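Local coordinates for NADPH-dependent nitro/flavin reductase (PDB 3N2S), which reduces flavin mononucleotide with NADPH as reductant, also reduces nitroaromatic compounds, quinones and azo dyes, and has NADH oxidase activity, at the interface of chains A and B. Numbering follows the deposited sequence. Chains: chain A/B, NADPH-dependent nitro/flavin reductase.

Contact 1: the interface of chains A and B. Residues chain A 27, 31, 49-50, 75, 77; chain B 182-185.
The phenol of B:Tyr182 enters chain A between A:Val31, A:Gly50 and A:His75, and so illustrates how a homodimer of the nitroreductase family can extend a beta-sheet across its subunits while one aromatic side chain pins the join. B:Tyr182 has the largest buried surface of the residues here, 74 Å² hidden by the partner. It meets A:His75 tip to tip: the hydroxyl OH of B:Tyr182 and NE2 of the imidazole lie 2.8 Å apart in a rather bent hydrogen bond (143° at the hydrogen) whose direction the structure does not settle. CG of B:Tyr182 stands anti to its backbone N (chi1 -179°), which carries the ring away from its own strand and into chain A. Along the way CD1 of B:Tyr182 touches the CG2 methyl of A:Val31 at 3.6 Å, and CE1 lies 3.6 Å from CA of A:Gly50. The CG2 methyl of A:Ile27 comes in crosswise, 3.6 Å from the phenol oxygen OH of B:Tyr182.

Beside the ring, the backbones pair in parallel. The amide N of A:Gly50 gives a hydrogen bond to O of B:His183 at 2.7 Å. N of B:Asn185 returns one of 2.9 Å to O of A:Gly50. The glycine backbone is thereby held through both its polar atoms. A:Ile49 packs alongside the paired strands, its CG2 branch 3.6 Å from C of B:Asn185.

A second shell sets the imidazole. CD1 of A:Ile27 stands over the centre of one face of the A:His75 ring, 3.9 Å above its plane, while CD2 of A:His75 rides near the rim of one face of A:Phe77. This packing probably limits how far the imidazole can turn away from the phenol.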
# COMPACT_ATOMS: atom_id res chain seq x y z
N ILE A 27 -8.73 -3.44 18.99
CA ILE A 27 -8.66 -4.29 17.78
C ILE A 27 -9.78 -3.89 16.82
O ILE A 27 -9.55 -3.74 15.62
CB ILE A 27 -8.69 -5.81 18.14
CG1 ILE A 27 -7.39 -6.23 18.89
CG2 ILE A 27 -8.94 -6.69 16.89
CD1 ILE A 27 -7.46 -7.56 19.63
N VAL A 31 -9.20 -2.40 13.02
CA VAL A 31 -9.79 -3.08 11.86
C VAL A 31 -10.70 -2.12 11.07
O VAL A 31 -10.55 -2.00 9.85
CB VAL A 31 -10.50 -4.41 12.24
CG1 VAL A 31 -11.27 -4.99 11.05
CG2 VAL A 31 -9.49 -5.43 12.78
N ILE A 49 -5.70 -11.22 9.22
CA ILE A 49 -5.78 -12.34 10.16
C ILE A 49 -5.14 -11.88 11.47
O ILE A 49 -3.95 -11.58 11.50
CB ILE A 49 -5.16 -13.66 9.61
CG1 ILE A 49 -5.81 -14.02 8.23
CG2 ILE A 49 -5.34 -14.82 10.65
CD1 ILE A 49 -5.14 -15.08 7.50
N GLY A 50 -5.94 -11.82 12.54
CA GLY A 50 -5.46 -11.45 13.86
C GLY A 50 -4.93 -12.68 14.58
O GLY A 50 -5.70 -13.61 14.89
N HIS A 75 -0.93 -7.53 19.85
CA HIS A 75 -1.65 -8.34 18.84
C HIS A 75 -0.80 -8.40 17.59
O HIS A 75 -0.07 -7.44 17.30
CB HIS A 75 -3.02 -7.72 18.50
CG HIS A 75 -4.02 -8.72 17.96
ND1 HIS A 75 -4.35 -9.86 18.66
CD2 HIS A 75 -4.77 -8.68 16.83
CE1 HIS A 75 -5.25 -10.50 17.93
NE2 HIS A 75 -5.54 -9.82 16.83
N PHE A 77 -1.18 -8.84 13.52
CA PHE A 77 -2.07 -8.85 12.37
C PHE A 77 -1.32 -9.32 11.13
O PHE A 77 -0.19 -8.90 10.91
CB PHE A 77 -2.65 -7.45 12.10
CG PHE A 77 -3.48 -6.85 13.22
CD1 PHE A 77 -4.87 -6.98 13.23
CD2 PHE A 77 -2.89 -6.07 14.21
CE1 PHE A 77 -5.65 -6.37 14.22
CE2 PHE A 77 -3.67 -5.49 15.23
CZ PHE A 77 -5.04 -5.63 15.22
N TYR B 182 -11.86 -9.58 8.69
CA TYR B 182 -11.05 -9.94 9.85
C TYR B 182 -11.30 -11.37 10.29
O TYR B 182 -12.44 -11.76 10.46
CB TYR B 182 -11.27 -8.94 10.99
CG TYR B 182 -10.43 -9.23 12.22
CD1 TYR B 182 -9.06 -8.97 12.24
CD2 TYR B 182 -11.01 -9.75 13.38
CE1 TYR B 182 -8.29 -9.20 13.39
CE2 TYR B 182 -10.24 -10.01 14.52
CZ TYR B 182 -8.88 -9.74 14.52
OH TYR B 182 -8.13 -9.99 15.65
N HIS B 183 -10.22 -12.13 10.44
CA HIS B 183 -10.23 -13.55 10.78
C HIS B 183 -9.37 -13.75 12.03
O HIS B 183 -8.35 -13.08 12.19
CB HIS B 183 -9.64 -14.38 9.60
CG HIS B 183 -10.22 -14.10 8.23
ND1 HIS B 183 -11.10 -14.99 7.62
CD2 HIS B 183 -9.96 -13.08 7.38
CE1 HIS B 183 -11.37 -14.47 6.43
NE2 HIS B 183 -10.72 -13.32 6.23
N GLU B 184 -9.76 -14.68 12.89
CA GLU B 184 -9.00 -14.97 14.12
C GLU B 184 -8.19 -16.24 13.97
O GLU B 184 -8.76 -17.31 13.76
CB GLU B 184 -9.91 -15.05 15.34
CG GLU B 184 -10.31 -13.68 15.84
CD GLU B 184 -11.53 -13.61 16.73
OE1 GLU B 184 -12.31 -14.59 16.75
OE2 GLU B 184 -11.74 -12.55 17.36
N ASN B 185 -6.86 -16.10 14.00
CA ASN B 185 -5.85 -17.16 13.89
C ASN B 185 -5.70 -17.86 12.56
O ASN B 185 -4.58 -18.14 12.15
CB ASN B 185 -5.96 -18.16 15.06
CG ASN B 185 -5.63 -17.49 16.37
OD1 ASN B 185 -4.58 -16.86 16.52
ND2 ASN B 185 -6.53 -17.54 17.31

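Contact 2: the interface of chains A and B. Residues chain A 85, 88-89, 92; chain B 187, 194, 198.
B:Phe194 presses the tip of its ring against the backbone of A:Arg85 and A:Leu89, residues one turn apart on helix 84-92, in a knob-like helix-to-helix contact of the nitroreductase dimer. It is an instance of a patch without hydrogen bonds or salt bridges, built by packing against a ring, since no nitrogen or oxygen of one chain comes within bonding distance of the other. The tight part is the phenyl ring, which has 66 Å² hidden by the partner. CZ of B:Phe194, its leading carbon, lies 3.3 Å from the backbone O of A:Arg85 and 3.5 Å from the backbone N of A:Leu89, while CA of A:Leu89 meets the ring edge in plane. One face receives the CB methylene of A:Gln88 in a CH-pi contact, with CB 3.5 Å from CZ of B:Phe194. On the opposite face CG of B:Met198, a selenomethionine of the same helix as the phenylalanine, packs 3.6 Å above the ring plane towards the rim. With CG anti to the backbone N (chi1 -176°), the ring of B:Phe194 reaches out to the partner helix and is held flat between these two neighbours. An alanine here would probably open a gap beside helix 84-92, leaving CB of A:Gln88 without its aromatic partner and the side chain of B:Met198 freer to move.

The packing is slacker around this core. B:Met198 bends at chi2 and chi3 (-56° and -45°), bringing its terminal methyl CE crosswise to CD1 of A:Leu89 at 4.1 Å. CG of A:Glu92 approaches CE2 of B:Phe194 no nearer than 4.3 Å. The amide of A:Gln88 bends away from the ring, and the phenol of B:Tyr187 barely skirts the start of the partner helix. In the alpha-beta-alpha fold, helix 84-92 of chain A follows directly on core strand 75-82, and helix 191-213 of chain B lies across it from the later part of its own chain.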
# COMPACT_ATOMS: atom_id res chain seq x y z
N ARG A 85 -12.54 -14.21 -1.74
CA ARG A 85 -13.86 -13.64 -1.44
C ARG A 85 -14.65 -13.47 -2.76
O ARG A 85 -15.81 -13.88 -2.85
CB ARG A 85 -13.67 -12.27 -0.76
CG ARG A 85 -14.97 -11.51 -0.42
CD ARG A 85 -14.72 -10.19 0.30
NE ARG A 85 -14.00 -10.41 1.57
CZ ARG A 85 -12.77 -9.97 1.83
NH1 ARG A 85 -12.13 -9.23 0.93
NH2 ARG A 85 -12.18 -10.27 2.98
N GLN A 88 -15.42 -16.93 -4.45
CA GLN A 88 -16.57 -17.54 -3.76
C GLN A 88 -17.90 -16.81 -3.97
O GLN A 88 -18.95 -17.45 -4.10
CB GLN A 88 -16.28 -17.74 -2.28
CG GLN A 88 -15.21 -18.79 -1.95
CD GLN A 88 -15.48 -20.23 -2.38
OE1 GLN A 88 -14.54 -21.01 -2.60
NE2 GLN A 88 -16.75 -20.65 -2.43
N LEU A 89 -17.85 -15.47 -4.01
CA LEU A 89 -18.97 -14.56 -4.26
C LEU A 89 -19.60 -14.98 -5.62
O LEU A 89 -20.81 -15.17 -5.71
CB LEU A 89 -18.38 -13.12 -4.29
CG LEU A 89 -19.12 -11.94 -4.85
CD1 LEU A 89 -18.49 -10.69 -4.32
CD2 LEU A 89 -19.02 -11.89 -6.38
N GLU A 92 -21.38 -18.47 -5.69
CA GLU A 92 -22.71 -18.35 -5.09
C GLU A 92 -23.76 -17.99 -6.15
O GLU A 92 -24.93 -18.35 -5.99
CB GLU A 92 -22.71 -17.27 -3.99
CG GLU A 92 -22.23 -17.76 -2.64
CD GLU A 92 -22.87 -19.04 -2.15
OE1 GLU A 92 -24.12 -19.11 -2.11
OE2 GLU A 92 -22.12 -20.00 -1.83
N TYR B 187 -7.80 -18.31 8.46
CA TYR B 187 -8.77 -17.77 7.50
C TYR B 187 -10.07 -18.58 7.64
O TYR B 187 -10.03 -19.80 7.67
CB TYR B 187 -8.24 -17.92 6.07
CG TYR B 187 -9.01 -17.10 5.06
CD1 TYR B 187 -10.21 -17.58 4.51
CD2 TYR B 187 -8.55 -15.86 4.63
CE1 TYR B 187 -10.94 -16.81 3.60
CE2 TYR B 187 -9.26 -15.11 3.69
CZ TYR B 187 -10.45 -15.59 3.17
OH TYR B 187 -11.15 -14.87 2.24
N PHE B 194 -19.85 -17.36 5.26
CA PHE B 194 -19.63 -16.59 4.04
C PHE B 194 -20.95 -16.10 3.45
O PHE B 194 -21.10 -14.91 3.18
CB PHE B 194 -18.83 -17.40 3.01
CG PHE B 194 -18.48 -16.60 1.78
CD1 PHE B 194 -17.36 -15.77 1.76
CD2 PHE B 194 -19.28 -16.66 0.64
CE1 PHE B 194 -17.04 -15.03 0.61
CE2 PHE B 194 -18.96 -15.92 -0.50
CZ PHE B 194 -17.85 -15.11 -0.51
N MSE B 198 -22.15 -12.18 3.24
CA MSE B 198 -22.33 -11.65 1.88
C MSE B 198 -23.78 -11.24 1.61
O MSE B 198 -24.00 -10.24 0.94
CB MSE B 198 -21.77 -12.60 0.82
CG MSE B 198 -20.24 -12.80 0.94
SE MSE B 198 -19.18 -11.10 0.87
CE MSE B 198 -20.15 -10.31 -0.64

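Contact 1 and contact 2 lie about 18 Å apart, measured between the centres of their C-alpha atoms, and follow one continuous stretch of chain B. Strand 182-184 serves contact 1, the loop after it passes through B:Tyr187, and helix 191-213 serves contact 2. On chain A the two are joined by strand 75-82, which leads into helix 84-92. Contact 1 couples the chains through backbone pairing and a polar side-chain bond, whereas contact 2 is apolar. Each has a two-fold twin, so both subunits embrace each other with the same segment, in keeping with the homodimer this protein forms.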